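Local coordinates for uncharacterized conserved protein (Methanopyrus kandleri AV19, PDB 2QYA) that is of unknown function, a small two-layer alpha/beta protein of the DUF424 family found as a pair of identical subunits, at residues V6-H11 with K57-A62. The protein carries 2 engineered substitutions. Sequence-based numbering, arbitrary orientation.
Sequences VLLNIH and KKIREA
Leu-8 and Ile-10 meet the helix with branched aliphatic side chains, and no flat group takes part across this contact; the flat groups of the strand, the amide of Asn-9 and the ring of His-11, belong to its other face. There the His-11 ring stacks on His-11 of the second subunit, while Asn-9 ND2 gives a weak hydrogen bond to Phe-44 O. On the helix side, the Leu-8 isobutyl group has CG anti to the backbone N (chi1 179°), which sends the branch toward the helix, Leu-8 CD2 lying 3.8 Å from Lys-58 CB. The lysine thus contributes the base of its chain, which bends at chi2 and chi4 and turns its amino end off from the strand. Leu-8 CD2 also lies near Ile-59 CD1, the side chains passing at a slant, but the position of that methyl is doubtful, because it sits closer to Leu-8 CD1 than carbons can. One helical turn on, Ile-10 CD1 touches Ala-62 CB loosely at 4.4 Å. The salt bridge between Lys-57 and Glu-61 lies on the side of the helix away from the strand. The apolar layer extends along the sheet: Met-50 of strand 48-50 touches Leu-8 and Lys-58, and Leu-19 of strand 16-23 touches Ile-10 and Ala-62. Alternate strand residues, Leu-8 and Ile-10, thus face the helix, and the segment axes run 10.7 Å apart at 19°. Near-parallel alignment at this spacing, filled by aliphatic side chains, is characteristic of an alpha/beta two-layer fold in which helix 52-66, with helix 79-87 beside it, packs on one face of the mixed sheet.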
# COMPACT_ATOMS: atom_id res chain seq x y z
N VAL A 6 9.79 15.58 10.01
CA VAL A 6 8.77 14.73 9.42
C VAL A 6 9.12 13.23 9.60
O VAL A 6 10.26 12.84 9.41
CB VAL A 6 8.61 15.13 7.94
CG1 VAL A 6 9.75 14.55 7.10
CG2 VAL A 6 7.29 14.71 7.42
N LEU A 7 8.13 12.40 9.94
CA LEU A 7 8.29 10.93 9.97
C LEU A 7 8.09 10.27 8.59
O LEU A 7 7.05 10.47 7.91
CB LEU A 7 7.33 10.30 10.99
CG LEU A 7 7.30 10.93 12.39
CD1 LEU A 7 6.12 10.46 13.20
CD2 LEU A 7 8.62 10.65 13.12
N LEU A 8 9.09 9.51 8.15
CA LEU A 8 8.99 8.77 6.90
C LEU A 8 9.00 7.27 7.19
O LEU A 8 9.92 6.73 7.84
CB LEU A 8 10.09 9.16 5.92
CG LEU A 8 10.19 8.48 4.55
CD1 LEU A 8 8.91 8.57 3.69
CD2 LEU A 8 11.32 9.13 3.79
N ASN A 9 7.95 6.61 6.72
CA ASN A 9 7.76 5.20 6.93
C ASN A 9 7.55 4.61 5.55
O ASN A 9 6.54 4.92 4.90
CB ASN A 9 6.57 5.00 7.86
CG ASN A 9 6.31 3.52 8.22
OD1 ASN A 9 7.12 2.63 7.94
ND2 ASN A 9 5.14 3.26 8.84
N ILE A 10 8.52 3.81 5.09
CA ILE A 10 8.49 3.11 3.80
C ILE A 10 8.45 1.58 3.99
O ILE A 10 9.36 1.00 4.59
CB ILE A 10 9.73 3.39 2.93
CG1 ILE A 10 9.87 4.88 2.59
CG2 ILE A 10 9.72 2.49 1.65
CD1 ILE A 10 11.19 5.27 1.89
N HIS A 11 7.41 0.95 3.45
CA HIS A 11 7.29 -0.50 3.47
C HIS A 11 6.80 -1.03 2.11
O HIS A 11 5.87 -0.48 1.52
CB HIS A 11 6.32 -0.94 4.56
CG HIS A 11 6.49 -2.36 4.95
ND1 HIS A 11 7.53 -2.80 5.74
CD2 HIS A 11 5.79 -3.47 4.61
CE1 HIS A 11 7.45 -4.11 5.90
NE2 HIS A 11 6.41 -4.54 5.21
N LYS A 57 14.25 14.17 -0.64
CA LYS A 57 15.26 13.41 -1.39
C LYS A 57 14.93 11.91 -1.38
O LYS A 57 14.94 11.27 -2.44
CB LYS A 57 16.66 13.70 -0.83
CG LYS A 57 17.77 12.83 -1.37
CD LYS A 57 19.16 13.40 -1.04
CE LYS A 57 20.29 12.43 -1.47
NZ LYS A 57 20.41 11.26 -0.51
N LYS A 58 14.64 11.35 -0.21
CA LYS A 58 14.30 9.91 -0.10
C LYS A 58 13.04 9.53 -0.88
O LYS A 58 12.95 8.44 -1.44
CB LYS A 58 14.17 9.46 1.36
CG LYS A 58 15.30 8.52 1.86
CD LYS A 58 16.67 9.24 1.98
CE LYS A 58 17.80 8.34 2.62
NZ LYS A 58 17.58 8.04 4.08
N ILE A 59 12.06 10.42 -0.87
CA ILE A 59 10.80 10.22 -1.60
C ILE A 59 11.06 10.18 -3.10
O ILE A 59 10.66 9.24 -3.75
CB ILE A 59 9.71 11.29 -1.19
CG1 ILE A 59 8.73 10.67 -0.22
CG2 ILE A 59 8.93 11.79 -2.36
CD1 ILE A 59 9.32 10.32 1.05
N ARG A 60 11.78 11.17 -3.60
CA ARG A 60 12.25 11.17 -4.98
C ARG A 60 12.93 9.86 -5.35
O ARG A 60 12.64 9.29 -6.40
CB ARG A 60 13.26 12.27 -5.23
CG ARG A 60 12.69 13.62 -5.48
CD ARG A 60 13.79 14.59 -5.93
NE ARG A 60 13.38 15.98 -5.70
CZ ARG A 60 13.83 16.76 -4.71
NH1 ARG A 60 14.76 16.34 -3.84
NH2 ARG A 60 13.36 18.01 -4.60
N GLU A 61 13.85 9.41 -4.51
CA GLU A 61 14.65 8.22 -4.84
C GLU A 61 13.81 6.94 -4.85
O GLU A 61 14.05 6.08 -5.67
CB GLU A 61 15.82 8.05 -3.87
CG GLU A 61 16.91 9.14 -3.96
CD GLU A 61 17.86 9.12 -2.73
OE1 GLU A 61 17.46 8.57 -1.67
OE2 GLU A 61 18.98 9.67 -2.83
N ALA A 62 12.87 6.80 -3.91
CA ALA A 62 12.05 5.61 -3.85
C ALA A 62 11.10 5.58 -5.06
O ALA A 62 10.86 4.52 -5.62
CB ALA A 62 11.27 5.53 -2.55